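Local atomic coordinates of paenibacillus xanthan lyase (Paenibacillus, PDB entry 6F2P), a protein that cleaves xanthan by beta-elimination, probably removing the terminal mannose from glucuronic acid in its side chains, as a family 8 polysaccharide lyase. Residues A[317-322]-A[353-358]; A[269-274]-A[323-328]; A[796-801]-A[889-894]; A[778-783]-A[803-808]. All coordinates share one frame; numbering follows the deposited sequence.

Interaction 1 of 4, residues A[317-322]-A[353-358]; sequences AFKRMV and STVTSR
A surface contact of helix on loop: 317-322 is part of helix 312-328, whereas the loop segment 353-358 belongs to the connection that leaves helix 340-351 and leads to strand 363-367. Arg320 carries it from both ends. Arg320 O accepts a hydrogen bond from Arg358 N at 3.0 Å, the donor standing well above the carbonyl plane. The Arg320 side chain, with CG anti to the carbonyl carbon and a bend at chi3 (78°), runs alongside Thr356 in the same direction. There Arg320 NE donates to Thr356 O at 2.9 Å, the acceptor lying near the edge of the guanidinium but tilted from its plane. A weak bond from Arg320 NE to Thr356 OG1 (3.1 Å) adds to the grip, and so does a second weak bond, from Arg320 NH2 to the same OG1. Arg358 CA lies 3.8 Å above the plane of the Arg320 guanidinium, over its centre. The neighbouring helices belong to the N-terminal alpha-helical domain of family 8 lyases, and the loop is the chain's way out of them toward the beta-rich part. At one flank the Val355 methyl CG1 meets Lys319 CB at 4.1 Å, with Leu349 of helix 340-351 also against both side chains. At the other, Arg358, with CG anti to its backbone N, lays CD 4.0 Å from Met321 CB, while its NH1 continues to a salt bridge with Glu268.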
loop_
_atom_site.group_PDB
_atom_site.type_symbol
_atom_site.label_atom_id
_atom_site.label_comp_id
_atom_site.label_asym_id
_atom_site.label_seq_id
_atom_site.Cartn_x
_atom_site.Cartn_y
_atom_site.Cartn_z
ATOM N N ALA A 317 -25.467 8.281 9.019
ATOM C CA ALA A 317 -24.741 7.607 7.946
ATOM C C ALA A 317 -24.757 6.087 8.125
ATOM O O ALA A 317 -24.955 5.331 7.165
ATOM C CB ALA A 317 -23.305 8.130 7.876
ATOM N N PHE A 318 -24.554 5.654 9.366
ATOM C CA PHE A 318 -24.579 4.236 9.697
ATOM C C PHE A 318 -25.940 3.608 9.432
ATOM O O PHE A 318 -26.015 2.507 8.891
ATOM C CB PHE A 318 -24.194 4.009 11.159
ATOM C CG PHE A 318 -22.744 4.246 11.448
ATOM C CD1 PHE A 318 -21.888 4.703 10.456
ATOM C CD2 PHE A 318 -22.231 3.998 12.710
ATOM C CE1 PHE A 318 -20.559 4.921 10.726
ATOM C CE2 PHE A 318 -20.892 4.205 12.981
ATOM C CZ PHE A 318 -20.058 4.671 11.990
ATOM N N LYS A 319 -27.012 4.293 9.824
ATOM C CA LYS A 319 -28.346 3.736 9.646
ATOM C C LYS A 319 -28.672 3.647 8.171
ATOM O O LYS A 319 -29.384 2.743 7.743
ATOM C CB LYS A 319 -29.409 4.572 10.356
ATOM C CG LYS A 319 -29.313 4.547 11.862
ATOM C CD LYS A 319 -30.410 5.380 12.495
ATOM C CE LYS A 319 -30.063 5.673 13.939
ATOM N NZ LYS A 319 -31.213 6.215 14.712
ATOM N N ARG A 320 -28.139 4.581 7.394
ATOM C CA ARG A 320 -28.461 4.635 5.978
ATOM C C ARG A 320 -27.815 3.480 5.232
ATOM O O ARG A 320 -28.432 2.877 4.364
ATOM C CB ARG A 320 -28.042 5.974 5.358
ATOM C CG ARG A 320 -28.917 7.146 5.775
ATOM C CD ARG A 320 -28.676 8.372 4.909
ATOM N NE ARG A 320 -29.328 8.268 3.607
ATOM C CZ ARG A 320 -28.795 8.686 2.462
ATOM N NH1 ARG A 320 -27.585 9.230 2.448
ATOM N NH2 ARG A 320 -29.469 8.548 1.329
ATOM N N MET A 321 -26.573 3.165 5.566
ATOM C CA MET A 321 -25.902 2.100 4.848
ATOM C C MET A 321 -26.470 0.728 5.255
ATOM O O MET A 321 -26.705 -0.135 4.401
ATOM C CB MET A 321 -24.377 2.201 5.002
ATOM C CG MET A 321 -23.844 1.957 6.402
ATOM S SD MET A 321 -22.043 2.048 6.473
ATOM C CE MET A 321 -21.775 3.816 6.493
ATOM N N VAL A 322 -26.726 0.542 6.548
ATOM C CA VAL A 322 -27.340 -0.691 7.025
ATOM C C VAL A 322 -28.735 -0.893 6.425
ATOM O O VAL A 322 -29.089 -2.007 6.032
ATOM C CB VAL A 322 -27.380 -0.758 8.569
ATOM C CG1 VAL A 322 -28.255 -1.910 9.059
ATOM C CG2 VAL A 322 -25.983 -0.917 9.108
ATOM N N SER A 353 -39.247 5.695 8.054
ATOM C CA SER A 353 -39.192 6.450 6.803
ATOM C C SER A 353 -38.299 7.683 6.904
ATOM O O SER A 353 -37.879 8.233 5.887
ATOM C CB SER A 353 -40.595 6.858 6.360
ATOM O OG SER A 353 -41.256 7.548 7.403
ATOM N N THR A 354 -38.000 8.114 8.125
ATOM C CA THR A 354 -37.090 9.241 8.314
ATOM C C THR A 354 -35.644 8.830 8.057
ATOM O O THR A 354 -34.735 9.654 8.118
ATOM C CB THR A 354 -37.176 9.814 9.733
ATOM O OG1 THR A 354 -36.516 8.928 10.649
ATOM C CG2 THR A 354 -38.626 9.987 10.150
ATOM N N VAL A 355 -35.433 7.542 7.806
ATOM C CA VAL A 355 -34.129 7.047 7.382
ATOM C C VAL A 355 -34.246 6.556 5.951
ATOM O O VAL A 355 -35.029 5.651 5.664
ATOM C CB VAL A 355 -33.624 5.887 8.263
ATOM C CG1 VAL A 355 -32.357 5.302 7.676
ATOM C CG2 VAL A 355 -33.378 6.360 9.687
ATOM N N THR A 356 -33.482 7.164 5.051
ATOM C CA THR A 356 -33.477 6.742 3.660
ATOM C C THR A 356 -32.269 5.844 3.386
ATOM O O THR A 356 -31.187 6.061 3.938
ATOM C CB THR A 356 -33.461 7.958 2.695
ATOM O OG1 THR A 356 -32.296 8.755 2.942
ATOM C CG2 THR A 356 -34.697 8.821 2.892
ATOM N N SER A 357 -32.468 4.828 2.551
ATOM C CA SER A 357 -31.372 4.006 2.035
ATOM C C SER A 357 -30.190 4.849 1.529
ATOM O O SER A 357 -30.390 5.881 0.893
ATOM C CB SER A 357 -31.902 3.111 0.907
ATOM O OG SER A 357 -30.851 2.499 0.189
ATOM N N ARG A 358 -28.964 4.421 1.822
ATOM C CA ARG A 358 -27.771 5.143 1.367
ATOM C C ARG A 358 -27.637 5.117 -0.149
ATOM O O ARG A 358 -27.185 6.079 -0.774
ATOM C CB ARG A 358 -26.505 4.533 1.968
ATOM C CG ARG A 358 -25.209 5.117 1.398
ATOM C CD ARG A 358 -24.060 4.138 1.480
ATOM N NE ARG A 358 -24.194 3.044 0.521
ATOM C CZ ARG A 358 -23.399 1.977 0.492
ATOM N NH1 ARG A 358 -22.415 1.859 1.371
ATOM N NH2 ARG A 358 -23.583 1.030 -0.416
#

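Interaction 2 of 4, residues A[269-274]-A[323-328]; sequences PFIYKG and KYWLLL
Segment 269-274 leaves a 3-10 turn, runs as the two-residue strand 271-272 and bends at Lys273-Gly274, both with positive phi as in a type I' turn, beside helical segment 323-328. The CA atoms of Gly274 and Trp325 come within 5.6 Å. Ile271 crosses Trp325 at about a right angle: CG2 sits over the five-membered ring, 3.7 Å from its centroid, in a CH-pi contact, and CD1 covers the six-membered ring, 3.6 Å from CH2. The turn closes the small hairpin of strands 271-272 and 275-276, which helix 312-328 thus backs in the alpha-helical domain. Water 1 joins the two: it accepts from Trp325 NE1 (2.9 Å) and from Lys273 N, and donates to Ile271 O. An alanine in place of Trp325, without the indole and its NE1, would probably leave Ile271 less well covered and the water less firmly held. Beside this, the extended Lys273 chain packs CG 3.6 Å from Leu328 CD1, and its CE passes Tyr324 OH at 3.7 Å.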
loop_
_atom_site.group_PDB
_atom_site.type_symbol
_atom_site.label_atom_id
_atom_site.label_comp_id
_atom_site.label_asym_id
_atom_site.label_seq_id
_atom_site.Cartn_x
_atom_site.Cartn_y
_atom_site.Cartn_z
ATOM N N PRO A 269 -16.325 -0.142 2.580
ATOM C CA PRO A 269 -15.890 -0.463 1.213
ATOM C C PRO A 269 -15.854 -1.969 0.942
ATOM O O PRO A 269 -15.828 -2.393 -0.217
ATOM C CB PRO A 269 -14.465 0.113 1.138
ATOM C CG PRO A 269 -14.335 1.025 2.309
ATOM C CD PRO A 269 -15.254 0.491 3.369
ATOM N N PHE A 270 -15.849 -2.770 2.002
ATOM C CA PHE A 270 -15.703 -4.210 1.842
ATOM C C PHE A 270 -17.008 -4.961 1.963
ATOM O O PHE A 270 -17.021 -6.194 1.915
ATOM C CB PHE A 270 -14.678 -4.776 2.825
ATOM C CG PHE A 270 -13.284 -4.296 2.574
ATOM C CD1 PHE A 270 -12.608 -4.676 1.427
ATOM C CD2 PHE A 270 -12.653 -3.457 3.477
ATOM C CE1 PHE A 270 -11.322 -4.232 1.189
ATOM C CE2 PHE A 270 -11.375 -3.016 3.248
ATOM C CZ PHE A 270 -10.706 -3.405 2.102
ATOM N N ILE A 271 -18.107 -4.232 2.124
ATOM C CA ILE A 271 -19.412 -4.878 2.086
ATOM C C ILE A 271 -20.090 -4.546 0.785
ATOM O O ILE A 271 -20.493 -3.400 0.558
ATOM C CB ILE A 271 -20.326 -4.466 3.249
ATOM C CG1 ILE A 271 -19.744 -4.959 4.568
ATOM C CG2 ILE A 271 -21.739 -5.042 3.056
ATOM C CD1 ILE A 271 -20.495 -4.460 5.755
ATOM N N TYR A 272 -20.190 -5.543 -0.085
ATOM C CA TYR A 272 -20.897 -5.340 -1.328
ATOM C C TYR A 272 -22.253 -6.007 -1.247
ATOM O O TYR A 272 -22.349 -7.230 -1.266
ATOM C CB TYR A 272 -20.100 -5.853 -2.527
ATOM C CG TYR A 272 -20.617 -5.273 -3.815
ATOM C CD1 TYR A 272 -20.234 -3.999 -4.225
ATOM C CD2 TYR A 272 -21.524 -5.971 -4.598
ATOM C CE1 TYR A 272 -20.717 -3.453 -5.389
ATOM C CE2 TYR A 272 -22.014 -5.432 -5.773
ATOM C CZ TYR A 272 -21.610 -4.172 -6.163
ATOM O OH TYR A 272 -22.101 -3.635 -7.331
ATOM N N LYS A 273 -23.292 -5.189 -1.128
ATOM C CA LYS A 273 -24.666 -5.678 -1.092
ATOM C C LYS A 273 -24.865 -6.889 -0.172
ATOM O O LYS A 273 -25.505 -7.874 -0.542
ATOM C CB LYS A 273 -25.149 -5.966 -2.512
ATOM C CG LYS A 273 -25.110 -4.731 -3.405
ATOM C CD LYS A 273 -25.602 -5.039 -4.804
ATOM C CE LYS A 273 -25.682 -3.777 -5.634
ATOM N NZ LYS A 273 -26.295 -4.037 -6.968
ATOM N N GLY A 274 -24.287 -6.808 1.022
ATOM C CA GLY A 274 -24.486 -7.826 2.036
ATOM C C GLY A 274 -23.395 -8.872 2.076
ATOM O O GLY A 274 -23.445 -9.803 2.882
ATOM N N LYS A 323 -29.517 0.178 6.329
ATOM C CA LYS A 323 -30.836 0.064 5.716
ATOM C C LYS A 323 -30.725 -0.445 4.289
ATOM O O LYS A 323 -31.421 -1.390 3.910
ATOM C CB LYS A 323 -31.593 1.393 5.735
ATOM C CG LYS A 323 -33.036 1.271 5.248
ATOM C CD LYS A 323 -33.902 2.412 5.749
ATOM C CE LYS A 323 -35.370 2.165 5.425
ATOM N NZ LYS A 323 -36.274 3.205 6.003
ATOM N N TYR A 324 -29.843 0.187 3.515
ATOM C CA TYR A 324 -29.545 -0.207 2.139
ATOM C C TYR A 324 -29.304 -1.701 2.026
ATOM O O TYR A 324 -29.929 -2.377 1.208
ATOM C CB TYR A 324 -28.311 0.547 1.625
ATOM C CG TYR A 324 -27.868 0.169 0.222
ATOM C CD1 TYR A 324 -28.660 0.463 -0.882
ATOM C CD2 TYR A 324 -26.652 -0.462 -0.000
ATOM C CE1 TYR A 324 -28.258 0.129 -2.171
ATOM C CE2 TYR A 324 -26.240 -0.801 -1.287
ATOM C CZ TYR A 324 -27.048 -0.499 -2.368
ATOM O OH TYR A 324 -26.660 -0.827 -3.654
ATOM N N TRP A 325 -28.405 -2.211 2.863
ATOM C CA TRP A 325 -28.059 -3.622 2.840
ATOM C C TRP A 325 -29.207 -4.530 3.287
ATOM O O TRP A 325 -29.337 -5.657 2.804
ATOM C CB TRP A 325 -26.833 -3.881 3.713
ATOM C CG TRP A 325 -25.574 -3.235 3.207
ATOM C CD1 TRP A 325 -25.189 -3.080 1.900
ATOM C CD2 TRP A 325 -24.530 -2.653 4.005
ATOM N NE1 TRP A 325 -23.968 -2.444 1.840
ATOM C CE2 TRP A 325 -23.546 -2.168 3.117
ATOM C CE3 TRP A 325 -24.335 -2.494 5.383
ATOM C CZ2 TRP A 325 -22.385 -1.541 3.566
ATOM C CZ3 TRP A 325 -23.185 -1.868 5.827
ATOM C CH2 TRP A 325 -22.224 -1.401 4.924
ATOM N N LEU A 326 -30.029 -4.059 4.218
ATOM C CA LEU A 326 -31.117 -4.884 4.745
ATOM C C LEU A 326 -32.218 -5.016 3.712
ATOM O O LEU A 326 -32.829 -6.073 3.575
ATOM C CB LEU A 326 -31.685 -4.291 6.027
ATOM C CG LEU A 326 -30.848 -4.459 7.288
ATOM C CD1 LEU A 326 -31.399 -3.592 8.411
ATOM C CD2 LEU A 326 -30.843 -5.918 7.693
ATOM N N LEU A 327 -32.459 -3.934 2.980
ATOM C CA LEU A 327 -33.457 -3.918 1.915
ATOM C C LEU A 327 -33.070 -4.859 0.773
ATOM O O LEU A 327 -33.927 -5.376 0.051
ATOM C CB LEU A 327 -33.627 -2.488 1.389
ATOM C CG LEU A 327 -34.266 -1.506 2.371
ATOM C CD1 LEU A 327 -34.056 -0.090 1.907
ATOM C CD2 LEU A 327 -35.748 -1.800 2.528
ATOM N N LEU A 328 -31.770 -5.070 0.609
ATOM C CA LEU A 328 -31.282 -5.948 -0.439
ATOM C C LEU A 328 -31.383 -7.390 -0.001
ATOM O O LEU A 328 -31.438 -8.288 -0.836
ATOM C CB LEU A 328 -29.835 -5.609 -0.792
ATOM C CG LEU A 328 -29.652 -4.271 -1.505
ATOM C CD1 LEU A 328 -28.187 -3.924 -1.630
ATOM C CD2 LEU A 328 -30.291 -4.316 -2.865
HETATM O O HOH W 1 -22.950 -2.105 -0.849
#

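Interaction 3 of 4, residues A[796-801]-A[889-894]; sequences LGFNNN and YKLMLD. With CA (calcium ion), chain D; CA (calcium ion), chain C.
An antiparallel strand pair in a calcium-bearing beta-sandwich domain, with one calcium ion beyond each end, joins 796-801 to 889-894. Leu796 and Leu893 form a hydrogen-bonded pair. Leu796 N donates to Leu893 O at 2.6 Å, almost straight (168°), and Leu893 N returns a bond to Leu796 O. Next along the strands Gly797 and Met892 form a non-hydrogen-bonded pair, the Met892 SD 3.7 Å from Gly797 CA; a side chain on the glycine would collide with Met892 CE. On the opposite face Phe798 lies alongside Leu891: CD2 of that leucine stands over the ring face, 4.1 Å from the centroid, and Leu893 CD2 touches Phe798 CZ at 3.7 Å. Past the strands the extended Lys890 puts NZ on an in-plane lone pair of Asn799 OD1 (3.1 Å), while Asn799 ND2 is held by Thr781 O. A water bridges Asn800 O and Tyr889 N. Asn801 OD1 binds one calcium at 2.5 Å; Asp894 binds the other through O and, at 2.3 Å, OD1, together with the Glu769 and Glu771 side chains and the backbone O of Ser791 and Lys794. The Phe798 face turns inward onto Phe809 of strand 806-813 and Leu877 of strand 871-882 in the facing sheet, and strand 817-826 flanks strand 891-900.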
loop_
_atom_site.group_PDB
_atom_site.type_symbol
_atom_site.label_atom_id
_atom_site.label_comp_id
_atom_site.label_asym_id
_atom_site.label_seq_id
_atom_site.Cartn_x
_atom_site.Cartn_y
_atom_site.Cartn_z
ATOM N N LEU A 796 26.639 13.111 13.086
ATOM C CA LEU A 796 26.118 11.747 13.099
ATOM C C LEU A 796 27.205 10.761 13.497
ATOM O O LEU A 796 28.190 10.580 12.772
ATOM C CB LEU A 796 25.533 11.359 11.736
ATOM C CG LEU A 796 24.768 10.032 11.741
ATOM C CD1 LEU A 796 23.624 10.116 12.724
ATOM C CD2 LEU A 796 24.263 9.647 10.360
ATOM N N GLY A 797 27.023 10.128 14.652
ATOM C CA GLY A 797 27.999 9.189 15.171
ATOM C C GLY A 797 27.698 7.792 14.691
ATOM O O GLY A 797 26.706 7.194 15.093
ATOM N N PHE A 798 28.542 7.276 13.808
ATOM C CA PHE A 798 28.426 5.892 13.381
ATOM C C PHE A 798 28.779 5.029 14.579
ATOM O O PHE A 798 29.572 5.441 15.424
ATOM C CB PHE A 798 29.397 5.580 12.242
ATOM C CG PHE A 798 28.996 6.157 10.917
ATOM C CD1 PHE A 798 28.164 7.271 10.841
ATOM C CD2 PHE A 798 29.449 5.581 9.738
ATOM C CE1 PHE A 798 27.797 7.809 9.609
ATOM C CE2 PHE A 798 29.086 6.107 8.501
ATOM C CZ PHE A 798 28.259 7.224 8.435
ATOM N N ASN A 799 28.198 3.839 14.653
ATOM C CA ASN A 799 28.520 2.900 15.724
ATOM C C ASN A 799 29.120 1.618 15.179
ATOM O O ASN A 799 29.103 0.586 15.844
ATOM C CB ASN A 799 27.280 2.594 16.553
ATOM C CG ASN A 799 26.917 3.734 17.473
ATOM O OD1 ASN A 799 27.743 4.185 18.267
ATOM N ND2 ASN A 799 25.686 4.226 17.357
ATOM N N ASN A 800 29.647 1.708 13.961
ATOM C CA ASN A 800 30.205 0.572 13.241
ATOM C C ASN A 800 31.210 -0.242 14.050
ATOM O O ASN A 800 32.161 0.315 14.606
ATOM C CB ASN A 800 30.824 1.049 11.929
ATOM C CG ASN A 800 29.820 1.773 11.047
ATOM O OD1 ASN A 800 28.916 2.446 11.547
ATOM N ND2 ASN A 800 29.964 1.627 9.732
ATOM N N ASN A 801 30.968 -1.558 14.100
ATOM C CA ASN A 801 31.720 -2.520 14.915
ATOM C C ASN A 801 32.964 -3.041 14.246
ATOM O O ASN A 801 33.966 -3.287 14.903
ATOM C CB ASN A 801 30.883 -3.773 15.195
ATOM C CG ASN A 801 29.631 -3.487 15.958
ATOM O OD1 ASN A 801 28.544 -3.897 15.548
ATOM N ND2 ASN A 801 29.764 -2.806 17.092
ATOM N N TYR A 889 36.042 1.536 15.201
ATOM C CA TYR A 889 35.754 1.765 13.794
ATOM C C TYR A 889 34.693 2.839 13.565
ATOM O O TYR A 889 34.205 3.005 12.445
ATOM C CB TYR A 889 35.290 0.465 13.139
ATOM C CG TYR A 889 36.292 -0.667 13.180
ATOM C CD1 TYR A 889 36.271 -1.611 14.205
ATOM C CD2 TYR A 889 37.249 -0.810 12.183
ATOM C CE1 TYR A 889 37.178 -2.667 14.235
ATOM C CE2 TYR A 889 38.164 -1.858 12.205
ATOM C CZ TYR A 889 38.125 -2.782 13.232
ATOM O OH TYR A 889 39.038 -3.813 13.245
ATOM N N LYS A 890 34.338 3.570 14.616
ATOM C CA LYS A 890 33.258 4.550 14.512
ATOM C C LYS A 890 33.629 5.793 13.705
ATOM O O LYS A 890 34.686 5.854 13.067
ATOM C CB LYS A 890 32.732 4.925 15.898
ATOM C CG LYS A 890 32.151 3.733 16.648
ATOM C CD LYS A 890 31.538 4.134 17.980
ATOM C CE LYS A 890 30.963 2.916 18.688
ATOM N NZ LYS A 890 30.181 3.304 19.890
ATOM N N LEU A 891 32.744 6.781 13.728
ATOM C CA LEU A 891 32.939 7.975 12.922
ATOM C C LEU A 891 31.949 9.046 13.343
ATOM O O LEU A 891 30.810 8.740 13.711
ATOM C CB LEU A 891 32.742 7.633 11.446
ATOM C CG LEU A 891 32.886 8.721 10.381
ATOM C CD1 LEU A 891 34.327 9.210 10.282
ATOM C CD2 LEU A 891 32.406 8.192 9.038
ATOM N N MET A 892 32.392 10.297 13.307
ATOM C CA MET A 892 31.514 11.429 13.564
ATOM C C MET A 892 31.292 12.220 12.273
ATOM O O MET A 892 32.038 13.157 11.971
ATOM C CB MET A 892 32.104 12.339 14.648
ATOM C CG MET A 892 32.008 11.784 16.060
ATOM S SD MET A 892 30.309 11.731 16.674
ATOM C CE MET A 892 30.461 10.449 17.915
ATOM N N LEU A 893 30.267 11.840 11.516
ATOM C CA LEU A 893 29.972 12.473 10.231
ATOM C C LEU A 893 29.128 13.744 10.389
ATOM O O LEU A 893 28.042 13.708 10.968
ATOM C CB LEU A 893 29.266 11.468 9.318
ATOM C CG LEU A 893 28.804 11.882 7.920
ATOM C CD1 LEU A 893 29.949 12.447 7.092
ATOM C CD2 LEU A 893 28.193 10.672 7.230
ATOM N N ASP A 894 29.622 14.864 9.873
ATOM C CA ASP A 894 28.891 16.124 9.993
ATOM C C ASP A 894 28.017 16.364 8.769
ATOM O O ASP A 894 26.813 16.582 8.901
ATOM C CB ASP A 894 29.846 17.308 10.225
ATOM C CG ASP A 894 29.109 18.618 10.541
ATOM O OD1 ASP A 894 27.863 18.592 10.678
ATOM O OD2 ASP A 894 29.775 19.673 10.666
HETATM CA CA CA D . 28.417 -4.436 13.054
HETATM CA CA CA C . 25.606 18.428 10.659
HETATM O O HOH W 2 34.213 0.714 16.674
#

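Interaction 4 of 4, residues A[778-783]-A[803-808]; sequences LTDTPV and VDDYVE. With CA (calcium ion), chain D.
One calcium ion clamps the two segments: Asp780 OD1 binds it at 2.5 Å and Asp805 OD2 at 2.6 Å, with Asn801 OD1 as the third protein ligand. The Asp780 and Asp805 side chains cross at about a right angle, their carboxylate planes 61° apart, and the metal probably offsets the repulsion between the two carboxylates. Asp805 OD2 also accepts from Ala802 N. Thr779 is the second-shell residue. Its OG1, held between backbone N and carbonyl carbon (chi1 66°), donates to the anti lone pair of Asp780 OD1 at 2.9 Å and accepts from Tyr806 N at 3.3 Å. An alanine in place of Asp780 would probably weaken calcium binding, since it removes one of three protein ligands and the acceptor of that hydroxyl. Backbone pairing follows: Thr779 N donates in plane to Tyr806 O at 3.2 Å (152°). Leu778 and Val807 form a non-hydrogen-bonded antiparallel pair next to it. Outward, the Thr779 and Tyr806 side chains cross at about a right angle, bringing methyl CG2 of Thr779 to 3.4 Å from Tyr806 CE2; the same ring makes a cation-pi contact with Arg876. Leu778 CB lies 4.4 Å from Val807 CG1. The arrangement is a calcium site built where loops leave the edge strand 775-778 and enter strand 806-813 of a beta-sandwich, its ligands gathered from both.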
loop_
_atom_site.group_PDB
_atom_site.type_symbol
_atom_site.label_atom_id
_atom_site.label_comp_id
_atom_site.label_asym_id
_atom_site.label_seq_id
_atom_site.Cartn_x
_atom_site.Cartn_y
_atom_site.Cartn_z
ATOM N N LEU A 778 21.860 -0.050 6.177
ATOM C CA LEU A 778 22.867 0.038 7.237
ATOM C C LEU A 778 23.073 -1.293 7.964
ATOM O O LEU A 778 22.227 -2.187 7.900
ATOM C CB LEU A 778 22.505 1.130 8.249
ATOM C CG LEU A 778 21.377 0.836 9.243
ATOM C CD1 LEU A 778 21.394 1.851 10.368
ATOM C CD2 LEU A 778 20.023 0.841 8.560
ATOM N N THR A 779 24.210 -1.413 8.646
ATOM C CA THR A 779 24.538 -2.604 9.420
ATOM C C THR A 779 24.523 -2.278 10.902
ATOM O O THR A 779 24.311 -3.152 11.751
ATOM C CB THR A 779 25.948 -3.108 9.103
ATOM O OG1 THR A 779 26.911 -2.139 9.537
ATOM C CG2 THR A 779 26.097 -3.348 7.630
ATOM N N ASP A 780 24.789 -1.014 11.197
ATOM C CA ASP A 780 24.858 -0.520 12.560
ATOM C C ASP A 780 24.083 0.785 12.676
ATOM O O ASP A 780 24.188 1.656 11.808
ATOM C CB ASP A 780 26.318 -0.305 12.961
ATOM C CG ASP A 780 27.027 -1.602 13.279
ATOM O OD1 ASP A 780 27.478 -2.274 12.327
ATOM O OD2 ASP A 780 27.125 -1.943 14.483
ATOM N N THR A 781 23.306 0.922 13.745
ATOM C CA THR A 781 22.518 2.136 13.942
ATOM C C THR A 781 23.363 3.320 14.411
ATOM O O THR A 781 24.043 3.246 15.430
ATOM C CB THR A 781 21.379 1.908 14.940
ATOM O OG1 THR A 781 20.509 0.893 14.435
ATOM C CG2 THR A 781 20.586 3.187 15.147
ATOM N N PRO A 782 23.319 4.426 13.657
ATOM C CA PRO A 782 24.024 5.643 14.065
ATOM C C PRO A 782 23.176 6.482 15.017
ATOM O O PRO A 782 21.952 6.343 15.043
ATOM C CB PRO A 782 24.208 6.380 12.741
ATOM C CG PRO A 782 23.002 5.999 11.956
ATOM C CD PRO A 782 22.677 4.576 12.340
ATOM N N VAL A 783 23.828 7.339 15.797
ATOM C CA VAL A 783 23.130 8.243 16.704
ATOM C C VAL A 783 23.585 9.678 16.434
ATOM O O VAL A 783 24.762 9.917 16.150
ATOM C CB VAL A 783 23.423 7.889 18.179
ATOM C CG1 VAL A 783 22.645 8.799 19.120
ATOM C CG2 VAL A 783 23.109 6.431 18.448
ATOM N N VAL A 803 34.950 -4.323 10.114
ATOM C CA VAL A 803 35.171 -4.105 8.694
ATOM C C VAL A 803 33.925 -4.512 7.904
ATOM O O VAL A 803 33.212 -5.434 8.298
ATOM C CB VAL A 803 36.438 -4.862 8.226
ATOM C CG1 VAL A 803 36.575 -4.850 6.717
ATOM C CG2 VAL A 803 37.664 -4.257 8.879
ATOM N N ASP A 804 33.652 -3.773 6.831
ATOM C CA ASP A 804 32.501 -3.986 5.953
ATOM C C ASP A 804 31.157 -3.483 6.500
ATOM O O ASP A 804 30.134 -3.551 5.812
ATOM C CB ASP A 804 32.422 -5.441 5.472
ATOM C CG ASP A 804 33.502 -5.768 4.467
ATOM O OD1 ASP A 804 33.963 -4.835 3.769
ATOM O OD2 ASP A 804 33.891 -6.948 4.371
ATOM N N ASP A 805 31.165 -2.978 7.730
ATOM C CA ASP A 805 30.016 -2.254 8.254
ATOM C C ASP A 805 29.830 -0.987 7.428
ATOM O O ASP A 805 30.809 -0.340 7.033
ATOM C CB ASP A 805 30.237 -1.865 9.716
ATOM C CG ASP A 805 29.816 -2.949 10.687
ATOM O OD1 ASP A 805 29.156 -3.928 10.266
ATOM O OD2 ASP A 805 30.131 -2.798 11.887
ATOM N N TYR A 806 28.580 -0.625 7.168
ATOM C CA TYR A 806 28.321 0.563 6.373
ATOM C C TYR A 806 27.056 1.284 6.806
ATOM O O TYR A 806 26.244 0.744 7.557
ATOM C CB TYR A 806 28.238 0.204 4.885
ATOM C CG TYR A 806 27.071 -0.687 4.541
ATOM C CD1 TYR A 806 25.838 -0.146 4.197
ATOM C CD2 TYR A 806 27.201 -2.070 4.557
ATOM C CE1 TYR A 806 24.765 -0.955 3.888
ATOM C CE2 TYR A 806 26.134 -2.887 4.245
ATOM C CZ TYR A 806 24.918 -2.324 3.914
ATOM O OH TYR A 806 23.847 -3.128 3.598
ATOM N N VAL A 807 26.921 2.522 6.340
ATOM C CA VAL A 807 25.674 3.270 6.419
ATOM C C VAL A 807 25.476 3.918 5.056
ATOM O O VAL A 807 26.389 4.553 4.525
ATOM C CB VAL A 807 25.708 4.365 7.501
ATOM C CG1 VAL A 807 24.350 5.055 7.603
ATOM C CG2 VAL A 807 26.131 3.787 8.842
ATOM N N GLU A 808 24.299 3.729 4.476
ATOM C CA GLU A 808 24.035 4.201 3.130
ATOM C C GLU A 808 22.946 5.271 3.180
ATOM O O GLU A 808 21.848 5.027 3.695
ATOM C CB GLU A 808 23.629 3.025 2.235
ATOM C CG GLU A 808 23.367 3.381 0.780
ATOM C CD GLU A 808 23.125 2.155 -0.084
ATOM O OE1 GLU A 808 24.062 1.746 -0.807
ATOM O OE2 GLU A 808 22.003 1.602 -0.041
HETATM CA CA CA D . 28.417 -4.436 13.054
#

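Overall arrangement
Interactions 1 and 2 share helix 312-328 in the helical domain and touch through Lys323 NZ, which probably bonds Val355 O, and through Tyr324 packing on Ser357 and Arg358. Interaction 1 is a surface contact ruled by arginine and backbone bonds; interaction 2 is more buried and rests on an aromatic face and a water. Interactions 3 and 4, centres 8 Å apart, lie in the beta-sandwich at the other side of the chain's centre, more than 50 Å between centres from the first two. They share a calcium and are tied by probable hydrogen bonds, Asn799 ND2 to Thr781 O and Gly797 N to Val783 O. Interaction 3 joins strands over a hydrophobic core, whereas interaction 4 mainly joins loops through the metal.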